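PDB 2B3F: glucose-binding protein from Thermus thermophilus HB27, which binds glucose and galactose, here galactose, and probably delivers the sugar to a binding-protein-dependent transport system. Local coordinates for residues R89-L94 and W295-G300; R210-A215 and I366-R371; Q270-M275 and R341-L346. All coordinates share one frame; numbering follows the deposited sequence.

Contact 1 (R89-L94 and W295-G300)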
loop_
_atom_site.group_PDB
_atom_site.type_symbol
_atom_site.label_atom_id
_atom_site.label_comp_id
_atom_site.label_asym_id
_atom_site.label_seq_id
_atom_site.Cartn_x
_atom_site.Cartn_y
_atom_site.Cartn_z
ATOM N N ARG A 89 -19.365 2.540 17.889
ATOM C CA ARG A 89 -20.443 3.380 18.416
ATOM C C ARG A 89 -19.926 4.281 19.531
ATOM O O ARG A 89 -20.136 5.499 19.510
ATOM C CB ARG A 89 -21.584 2.517 18.923
ATOM C CG ARG A 89 -22.377 1.867 17.804
ATOM C CD ARG A 89 -23.693 1.274 18.306
ATOM N NE ARG A 89 -23.491 -0.020 18.957
ATOM C CZ ARG A 89 -23.372 -1.191 18.318
ATOM N NH1 ARG A 89 -23.448 -1.264 16.983
ATOM N NH2 ARG A 89 -23.184 -2.310 19.020
ATOM N N GLN A 90 -19.231 3.688 20.491
ATOM C CA GLN A 90 -18.670 4.438 21.608
ATOM C C GLN A 90 -17.848 5.644 21.163
ATOM O O GLN A 90 -17.943 6.715 21.749
ATOM C CB GLN A 90 -17.826 3.514 22.493
ATOM C CG GLN A 90 -16.949 4.241 23.491
ATOM C CD GLN A 90 -16.162 3.299 24.369
ATOM O OE1 GLN A 90 -16.741 2.498 25.103
ATOM N NE2 GLN A 90 -14.828 3.389 24.305
ATOM N N GLU A 91 -17.019 5.461 20.130
ATOM C CA GLU A 91 -16.049 6.473 19.703
ATOM C C GLU A 91 -16.559 7.429 18.616
ATOM O O GLU A 91 -15.850 8.346 18.232
ATOM C CB GLU A 91 -14.755 5.788 19.206
ATOM C CG GLU A 91 -14.050 4.953 20.263
ATOM C CD GLU A 91 -13.437 5.786 21.364
ATOM O OE1 GLU A 91 -12.772 6.802 21.052
ATOM O OE2 GLU A 91 -13.619 5.416 22.556
ATOM N N GLY A 92 -17.775 7.218 18.121
ATOM C CA GLY A 92 -18.326 8.059 17.067
ATOM C C GLY A 92 -17.675 7.837 15.709
ATOM O O GLY A 92 -17.692 8.716 14.844
ATOM N N TRP A 93 -17.111 6.649 15.499
ATOM C CA TRP A 93 -16.307 6.423 14.296
ATOM C C TRP A 93 -17.114 6.233 13.012
ATOM O O TRP A 93 -16.580 6.403 11.927
ATOM C CB TRP A 93 -15.375 5.235 14.482
ATOM C CG TRP A 93 -14.211 5.485 15.409
ATOM C CD1 TRP A 93 -13.655 6.681 15.730
ATOM C CD2 TRP A 93 -13.447 4.487 16.082
ATOM N NE1 TRP A 93 -12.592 6.483 16.582
ATOM C CE2 TRP A 93 -12.454 5.141 16.811
ATOM C CE3 TRP A 93 -13.519 3.095 16.139
ATOM C CZ2 TRP A 93 -11.534 4.448 17.597
ATOM C CZ3 TRP A 93 -12.624 2.418 16.920
ATOM C CH2 TRP A 93 -11.633 3.089 17.623
ATOM N N LEU A 94 -18.402 5.900 13.115
ATOM C CA LEU A 94 -19.223 5.733 11.912
ATOM C C LEU A 94 -19.420 7.051 11.150
ATOM O O LEU A 94 -19.715 7.042 9.954
ATOM C CB LEU A 94 -20.573 5.062 12.248
ATOM C CG LEU A 94 -20.486 3.601 12.704
ATOM C CD1 LEU A 94 -21.865 3.025 12.962
ATOM C CD2 LEU A 94 -19.757 2.761 11.662
ATOM N N TRP A 295 -5.290 1.093 22.602
ATOM C CA TRP A 295 -4.497 1.373 21.411
ATOM C C TRP A 295 -5.421 1.686 20.226
ATOM O O TRP A 295 -5.198 2.646 19.501
ATOM C CB TRP A 295 -3.557 0.187 21.114
ATOM C CG TRP A 295 -2.833 0.257 19.798
ATOM C CD1 TRP A 295 -3.138 -0.438 18.677
ATOM C CD2 TRP A 295 -1.693 1.067 19.471
ATOM N NE1 TRP A 295 -2.262 -0.130 17.672
ATOM C CE2 TRP A 295 -1.369 0.798 18.121
ATOM C CE3 TRP A 295 -0.910 1.978 20.182
ATOM C CZ2 TRP A 295 -0.290 1.400 17.476
ATOM C CZ3 TRP A 295 0.138 2.599 19.538
ATOM C CH2 TRP A 295 0.455 2.290 18.193
ATOM N N LEU A 296 -6.461 0.881 20.036
ATOM C CA LEU A 296 -7.434 1.136 18.955
ATOM C C LEU A 296 -8.064 2.528 19.065
ATOM O O LEU A 296 -8.232 3.244 18.065
ATOM C CB LEU A 296 -8.526 0.057 18.937
ATOM C CG LEU A 296 -8.067 -1.388 18.741
ATOM C CD1 LEU A 296 -9.256 -2.318 18.660
ATOM C CD2 LEU A 296 -7.171 -1.512 17.487
ATOM N N ARG A 297 -8.408 2.927 20.293
ATOM C CA ARG A 297 -9.001 4.243 20.504
ATOM C C ARG A 297 -8.036 5.348 20.116
ATOM O O ARG A 297 -8.437 6.366 19.549
ATOM C CB ARG A 297 -9.460 4.399 21.961
ATOM C CG ARG A 297 -10.584 3.435 22.340
ATOM C CD ARG A 297 -10.956 3.534 23.814
ATOM N NE ARG A 297 -11.237 4.932 24.138
ATOM C CZ ARG A 297 -10.697 5.622 25.142
ATOM N NH1 ARG A 297 -9.859 5.049 26.005
ATOM N NH2 ARG A 297 -11.038 6.901 25.307
ATOM N N LEU A 298 -6.749 5.132 20.387
ATOM C CA LEU A 298 -5.724 6.079 19.982
ATOM C C LEU A 298 -5.526 6.141 18.465
ATOM O O LEU A 298 -5.511 7.210 17.867
ATOM C CB LEU A 298 -4.388 5.758 20.671
ATOM C CG LEU A 298 -3.182 6.556 20.170
ATOM C CD1 LEU A 298 -3.358 8.023 20.393
ATOM C CD2 LEU A 298 -1.899 6.064 20.839
ATOM N N VAL A 299 -5.350 4.984 17.836
ATOM C CA VAL A 299 -5.081 4.991 16.385
ATOM C C VAL A 299 -6.299 5.464 15.585
ATOM O O VAL A 299 -6.147 5.964 14.486
ATOM C CB VAL A 299 -4.532 3.624 15.844
ATOM C CG1 VAL A 299 -3.301 3.174 16.646
ATOM C CG2 VAL A 299 -5.562 2.589 15.847
ATOM N N GLY A 300 -7.493 5.337 16.159
ATOM C CA GLY A 300 -8.716 5.877 15.550
ATOM C C GLY A 300 -9.007 7.361 15.798
ATOM O O GLY A 300 -9.977 7.902 15.255
HETATM O O HOH W 1 -10.885 7.472 18.967
HETATM O O HOH W 2 -14.312 7.250 24.465
#
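In this periplasmic-binding-protein fold, a Schellman motif at the end of helix 85-91 packs against the last turn of helix 289-299. Gly92 leaves helical geometry with a positive phi of 72°, and the chain turns so that Glu91 and Trp93, the residues flanking it, both reach the other helix.

The Arg297 side chain crosses that of Glu91 at about a right angle and can be followed from CB outward. CB lies 4.2 Å from Glu91 OE1, and CG runs past Glu91 OE2. CD lies 3.5 Å from the same Glu91 OE2, with Gln90 NE2 also beside it. A bend at chi3 (53°) turns the chain, so that NE sits 2.9 Å from Glu91 OE2 in a salt bridge. OE2 lies near the guanidinium plane, yet the N-H arrives from well above the carboxylate plane. The same oxygen accepts a nearly straight bond from Gln90 NE2 on its anti lone pair, so two side-chain donors, joined by a water, hold it and probably stabilise its negative charge. At the tip, NH1 turns back to Asn294, while NH2 is linked only weakly to that water.

Beside this pair lies Trp93. Glu91 CB rests on one face of the indole, Arg297 CA meets its edge, and CH2 comes within 3.4 Å of Leu296 O. Gly300 makes room for the ring: Trp93 CZ2 is 3.8 Å from Gly300 CA, where any CB would collide. A second water ties the halves together, donating to Glu91 OE1 and, at 2.7 Å, to Arg297 O, and weakly accepting from Trp93 NE1.

Contact 2 (R210-A215 and I366-R371)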
loop_
_atom_site.group_PDB
_atom_site.type_symbol
_atom_site.label_atom_id
_atom_site.label_comp_id
_atom_site.label_asym_id
_atom_site.label_seq_id
_atom_site.Cartn_x
_atom_site.Cartn_y
_atom_site.Cartn_z
ATOM N N ARG A 210 6.965 -3.910 -21.593
ATOM C CA ARG A 210 7.711 -2.816 -22.197
ATOM C C ARG A 210 8.286 -1.918 -21.115
ATOM O O ARG A 210 9.438 -1.494 -21.180
ATOM C CB ARG A 210 6.830 -2.002 -23.128
ATOM C CG ARG A 210 6.332 -2.765 -24.331
ATOM C CD ARG A 210 5.532 -1.811 -25.190
ATOM N NE ARG A 210 5.131 -2.358 -26.480
ATOM C CZ ARG A 210 5.887 -2.323 -27.579
ATOM N NH1 ARG A 210 7.101 -1.767 -27.580
ATOM N NH2 ARG A 210 5.413 -2.842 -28.696
ATOM N N VAL A 211 7.465 -1.624 -20.100
ATOM C CA VAL A 211 7.886 -0.775 -19.003
ATOM C C VAL A 211 9.047 -1.444 -18.241
ATOM O O VAL A 211 10.018 -0.798 -17.853
ATOM C CB VAL A 211 6.678 -0.472 -18.074
ATOM C CG1 VAL A 211 7.122 0.243 -16.806
ATOM C CG2 VAL A 211 5.622 0.335 -18.836
ATOM N N LEU A 212 8.948 -2.751 -18.055
ATOM C CA LEU A 212 9.981 -3.529 -17.356
ATOM C C LEU A 212 11.349 -3.396 -18.056
ATOM O O LEU A 212 12.402 -3.407 -17.408
ATOM C CB LEU A 212 9.560 -5.005 -17.333
ATOM C CG LEU A 212 9.688 -5.868 -16.096
ATOM C CD1 LEU A 212 9.222 -5.155 -14.823
ATOM C CD2 LEU A 212 8.935 -7.176 -16.334
ATOM N N ASP A 213 11.316 -3.277 -19.385
ATOM C CA ASP A 213 12.564 -3.111 -20.153
ATOM C C ASP A 213 13.252 -1.765 -19.913
ATOM O O ASP A 213 14.363 -1.567 -20.404
ATOM C CB ASP A 213 12.336 -3.326 -21.663
ATOM C CG ASP A 213 12.242 -4.790 -22.048
ATOM O OD1 ASP A 213 12.572 -5.670 -21.216
ATOM O OD2 ASP A 213 11.836 -5.074 -23.212
ATOM N N CYS A 214 12.625 -0.857 -19.153
ATOM C CA CYS A 214 13.255 0.407 -18.742
ATOM C C CYS A 214 13.899 0.372 -17.354
ATOM O O CYS A 214 14.477 1.377 -16.905
ATOM C CB CYS A 214 12.220 1.525 -18.765
ATOM S SG CYS A 214 11.364 1.694 -20.352
ATOM N N ALA A 215 13.783 -0.774 -16.684
ATOM C CA ALA A 215 14.138 -0.921 -15.281
ATOM C C ALA A 215 15.565 -1.409 -15.077
ATOM O O ALA A 215 16.167 -2.019 -15.976
ATOM C CB ALA A 215 13.155 -1.881 -14.584
ATOM N N ILE A 366 6.730 -15.882 -13.164
ATOM C CA ILE A 366 6.599 -16.506 -14.483
ATOM C C ILE A 366 6.478 -15.485 -15.624
ATOM O O ILE A 366 6.851 -15.781 -16.778
ATOM C CB ILE A 366 5.523 -17.641 -14.519
ATOM C CG1 ILE A 366 4.111 -17.122 -14.294
ATOM C CG2 ILE A 366 5.853 -18.653 -13.452
ATOM C CD1 ILE A 366 3.392 -16.686 -15.520
ATOM N N PHE A 367 6.027 -14.270 -15.334
ATOM C CA PHE A 367 6.130 -13.247 -16.349
ATOM C C PHE A 367 7.602 -12.838 -16.501
ATOM O O PHE A 367 8.051 -12.620 -17.617
ATOM C CB PHE A 367 5.277 -12.013 -16.088
ATOM C CG PHE A 367 5.316 -11.043 -17.220
ATOM C CD1 PHE A 367 4.692 -11.352 -18.426
ATOM C CD2 PHE A 367 6.023 -9.858 -17.123
ATOM C CE1 PHE A 367 4.723 -10.474 -19.483
ATOM C CE2 PHE A 367 6.089 -8.979 -18.196
ATOM C CZ PHE A 367 5.429 -9.281 -19.374
ATOM N N LEU A 368 8.338 -12.726 -15.396
ATOM C CA LEU A 368 9.728 -12.262 -15.505
ATOM C C LEU A 368 10.561 -13.250 -16.327
ATOM O O LEU A 368 11.423 -12.836 -17.104
ATOM C CB LEU A 368 10.390 -12.035 -14.146
ATOM C CG LEU A 368 10.108 -10.760 -13.338
ATOM C CD1 LEU A 368 9.475 -9.667 -14.143
ATOM C CD2 LEU A 368 9.211 -11.056 -12.198
ATOM N N GLN A 369 10.315 -14.550 -16.175
ATOM C CA GLN A 369 11.091 -15.528 -16.950
ATOM C C GLN A 369 10.595 -15.700 -18.378
ATOM O O GLN A 369 11.412 -15.663 -19.298
ATOM C CB GLN A 369 11.228 -16.875 -16.233
ATOM C CG GLN A 369 11.984 -16.781 -14.905
ATOM C CD GLN A 369 13.251 -15.876 -14.953
ATOM O OE1 GLN A 369 13.215 -14.697 -14.538
ATOM N NE2 GLN A 369 14.366 -16.429 -15.463
ATOM N N THR A 370 9.295 -15.851 -18.592
ATOM C CA THR A 370 8.764 -16.042 -19.946
ATOM C C THR A 370 8.608 -14.750 -20.748
ATOM O O THR A 370 8.662 -14.775 -21.977
ATOM C CB THR A 370 7.375 -16.717 -19.927
ATOM O OG1 THR A 370 6.422 -15.828 -19.332
ATOM C CG2 THR A 370 7.407 -18.027 -19.140
ATOM N N ARG A 371 8.376 -13.632 -20.062
ATOM C CA ARG A 371 7.927 -12.381 -20.694
ATOM C C ARG A 371 6.774 -12.588 -21.675
ATOM O O ARG A 371 6.637 -11.856 -22.645
ATOM C CB ARG A 371 9.090 -11.649 -21.365
ATOM C CG ARG A 371 10.226 -11.336 -20.416
ATOM C CD ARG A 371 9.846 -10.337 -19.304
ATOM N NE ARG A 371 10.993 -10.178 -18.396
ATOM C CZ ARG A 371 11.833 -9.143 -18.393
ATOM N NH1 ARG A 371 11.651 -8.113 -19.208
ATOM N NH2 ARG A 371 12.855 -9.132 -17.541
HETATM O O HOH W 3 9.800 -7.364 -20.834
#
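The C-terminal ends of two helices face each other here. Helix 199-212 runs into a type I beta turn from Leu212 to Ala215, whereas helix 354-370 breaks at Arg371, which takes a positive phi of 47°. The backbones stay well apart, with Leu212 CA and Leu368 CA, the nearest such pair, separated by 8.9 Å, so the side chains span the gap.

Leu212 carries the contact through a single methyl. Its chi1 of -136° lies away from the usual staggered positions and directs CD2 among three residues of the opposite helix end. CD2 meets the edge of the Phe367 ring, 3.8 Å from CE2. It is pressed to 3.4 Å from Leu368 CD1, closer than ordinary carbon packing, and the unusual torsion is consistent with a crowded site. It also lies over one face of the Arg371 guanidinium, 4.1 Å from CZ.

That guanidinium is held from its own side of the interface: the chain bends at chi2, and NE donates to Leu368 O at 3.0 Å; the oxygen lies near the guanidinium plane, while the N-H comes from above the carbonyl plane. At the outer rim NH1 forms a salt bridge with Asp213 OD1, 3.3 Å away, but the N-H angle of 123° makes the hydrogen bond weak. A water bridges the same two atoms, accepting from Arg371 NH1 at 2.6 Å and donating to Asp213 OD1. Around the contact, Phe367 also meets the ring of Trp205, and Leu212 touches Leu163.

The result is plain packing between helix C-termini, remote from the sugar site: a leucine methyl that touches an aromatic edge, another leucine methyl and a guanidinium face, with a water-bridged salt bridge on its exposed side, joining helix 199-212 to helix 354-370 in this solute-binding-protein fold.

Contact 3 (Q270-M275 and R341-L346)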
loop_
_atom_site.group_PDB
_atom_site.type_symbol
_atom_site.label_atom_id
_atom_site.label_comp_id
_atom_site.label_asym_id
_atom_site.label_seq_id
_atom_site.Cartn_x
_atom_site.Cartn_y
_atom_site.Cartn_z
ATOM N N GLN A 270 -4.256 9.450 -13.941
ATOM C CA GLN A 270 -4.610 10.763 -13.427
ATOM C C GLN A 270 -6.116 10.794 -13.167
ATOM O O GLN A 270 -6.913 10.328 -13.996
ATOM C CB GLN A 270 -4.225 11.863 -14.438
ATOM C CG GLN A 270 -2.724 11.978 -14.752
ATOM C CD GLN A 270 -2.144 10.776 -15.545
ATOM O OE1 GLN A 270 -2.848 10.101 -16.312
ATOM N NE2 GLN A 270 -0.851 10.513 -15.337
ATOM N N GLY A 271 -6.490 11.322 -12.004
ATOM C CA GLY A 271 -7.879 11.408 -11.596
ATOM C C GLY A 271 -8.407 10.193 -10.854
ATOM O O GLY A 271 -9.569 10.176 -10.427
ATOM N N VAL A 272 -7.554 9.174 -10.703
ATOM C CA VAL A 272 -7.921 7.952 -9.998
ATOM C C VAL A 272 -6.914 7.763 -8.873
ATOM O O VAL A 272 -5.704 7.918 -9.073
ATOM C CB VAL A 272 -7.909 6.709 -10.908
ATOM C CG1 VAL A 272 -8.391 5.466 -10.137
ATOM C CG2 VAL A 272 -8.767 6.936 -12.139
ATOM N N PHE A 273 -7.437 7.440 -7.690
ATOM C CA PHE A 273 -6.633 7.288 -6.476
ATOM C C PHE A 273 -6.784 5.824 -6.118
ATOM O O PHE A 273 -7.864 5.368 -5.742
ATOM C CB PHE A 273 -7.196 8.232 -5.404
ATOM C CG PHE A 273 -6.384 8.340 -4.130
ATOM C CD1 PHE A 273 -5.935 9.579 -3.696
ATOM C CD2 PHE A 273 -6.180 7.247 -3.298
ATOM C CE1 PHE A 273 -5.243 9.732 -2.491
ATOM C CE2 PHE A 273 -5.485 7.391 -2.081
ATOM C CZ PHE A 273 -5.017 8.636 -1.678
ATOM N N MET A 274 -5.705 5.058 -6.289
ATOM C CA MET A 274 -5.712 3.648 -5.912
ATOM C C MET A 274 -5.275 3.568 -4.456
ATOM O O MET A 274 -4.107 3.810 -4.131
ATOM C CB MET A 274 -4.770 2.810 -6.800
ATOM C CG MET A 274 -4.778 1.360 -6.392
ATOM S SD MET A 274 -3.727 0.314 -7.444
ATOM C CE MET A 274 -4.786 0.037 -8.811
ATOM N N MET A 275 -6.230 3.269 -3.583
ATOM C CA MET A 275 -5.996 3.379 -2.151
ATOM C C MET A 275 -5.680 2.050 -1.496
ATOM O O MET A 275 -5.931 0.971 -2.056
ATOM C CB MET A 275 -7.216 4.011 -1.441
ATOM C CG MET A 275 -8.472 3.185 -1.504
ATOM S SD MET A 275 -8.615 1.818 -0.316
ATOM C CE MET A 275 -8.735 2.688 1.263
ATOM N N ARG A 341 -11.751 9.622 -8.396
ATOM C CA ARG A 341 -12.373 8.320 -8.373
ATOM C C ARG A 341 -11.466 7.392 -7.568
ATOM O O ARG A 341 -10.259 7.373 -7.810
ATOM C CB ARG A 341 -12.484 7.794 -9.804
ATOM C CG ARG A 341 -12.853 6.344 -9.947
ATOM C CD ARG A 341 -14.314 6.090 -9.692
ATOM N NE ARG A 341 -14.652 4.669 -9.787
ATOM C CZ ARG A 341 -14.988 4.015 -10.907
ATOM N NH1 ARG A 341 -15.059 4.624 -12.083
ATOM N NH2 ARG A 341 -15.269 2.712 -10.835
ATOM N N ILE A 342 -12.049 6.646 -6.636
ATOM C CA ILE A 342 -11.289 5.762 -5.747
ATOM C C ILE A 342 -11.429 4.314 -6.203
ATOM O O ILE A 342 -12.533 3.826 -6.465
ATOM C CB ILE A 342 -11.771 5.871 -4.274
ATOM C CG1 ILE A 342 -11.792 7.324 -3.796
ATOM C CG2 ILE A 342 -10.910 5.017 -3.354
ATOM C CD1 ILE A 342 -10.535 8.058 -4.003
ATOM N N VAL A 343 -10.292 3.621 -6.313
ATOM C CA VAL A 343 -10.296 2.158 -6.450
ATOM C C VAL A 343 -9.301 1.604 -5.437
ATOM O O VAL A 343 -8.558 2.374 -4.814
ATOM C CB VAL A 343 -9.890 1.682 -7.883
ATOM C CG1 VAL A 343 -10.826 2.284 -8.957
ATOM C CG2 VAL A 343 -8.442 2.040 -8.188
ATOM N N GLY A 344 -9.296 0.282 -5.293
ATOM C CA GLY A 344 -8.464 -0.368 -4.279
ATOM C C GLY A 344 -7.235 -1.031 -4.881
ATOM O O GLY A 344 -7.248 -1.488 -6.031
ATOM N N SER A 345 -6.192 -1.092 -4.060
ATOM C CA SER A 345 -4.977 -1.857 -4.367
ATOM C C SER A 345 -5.145 -3.361 -4.247
ATOM O O SER A 345 -5.793 -3.857 -3.327
ATOM C CB SER A 345 -3.859 -1.405 -3.422
ATOM O OG SER A 345 -2.669 -2.164 -3.600
ATOM N N LEU A 346 -4.505 -4.085 -5.173
ATOM C CA LEU A 346 -4.308 -5.533 -5.060
ATOM C C LEU A 346 -3.159 -5.876 -4.118
ATOM O O LEU A 346 -3.286 -6.712 -3.216
ATOM C CB LEU A 346 -3.970 -6.119 -6.448
ATOM C CG LEU A 346 -3.354 -7.522 -6.504
ATOM C CD1 LEU A 346 -4.313 -8.550 -5.927
ATOM C CD2 LEU A 346 -2.992 -7.869 -7.942
#
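Val343 lies at the apolar centre, its CG2 in the crowded position between backbone N and carbonyl carbon. This methyl touches Val272 CG1 at 3.9 Å and Met274 CB at 4.0 Å, so three side chains meet on one face of this strand pair. Ile342 serves the other face with two branches: CD1 lies 3.6 Å from Phe273 CB, the two side chains running side by side, and CG2 meets Met275 CG where the two side chains cross at about a right angle.

Met274, straight to SD (chi2 178°) and bent at chi3, passes the end of the neighbouring strand, with CG 3.7 Å from Ser345 N and SD against Ser345 CA. It also touches Trp186 and Glu174 of helix 166-190. An alanine here would lose the CG and SD contacts and would probably loosen the packing where strand 341-344 ends and against helix 166-190.

Strands 272-280 and 341-344 form a parallel pair in the large mixed sheet, joined by a long crossover through helices 289-299, 302-312 and 328-339. Their N-to-C directions differ by 30°. Five backbone hydrogen bonds alternate in direction from Arg341 N to Ser345 N; the bond from Met275 N to Val343 O, at 2.8 Å, is nearly straight. CA-H groups of Val272, Met274 and Ile342 add contacts to the same carbonyls.

Polar groups mark both ends. The exposed Arg341 leads away to a salt bridge with Asp184. At the other end Ser345 N donates to Met275 O at 2.9 Å, while Ser345 OG bonds to Glu174 and to the N of His348, a residue of the galactose pocket.

Overall arrangement
Contacts 1 and 2 lie on opposite sides of the chain's centre, their own centres 44 Å apart, while contact 3 sits nearer the middle, about 25 Å from contact 1 and 24 Å from contact 2, centre to centre. Along the chain the order is 89-94, 210-215, 270-275, 295-300, 341-346, 366-371: contact 1 crosses both others, and contact 3 falls between the segments of contact 2. Strand 272-280 is followed by helix 289-299, and strand 341-344 by helix 354-370. Contact 3 pairs two strands of the large sheet close to the bound galactose, the side chain of Ser345 about 7 Å from the sugar, whereas contacts 1 and 2 each join two helix ends, in mutually remote parts of the fold.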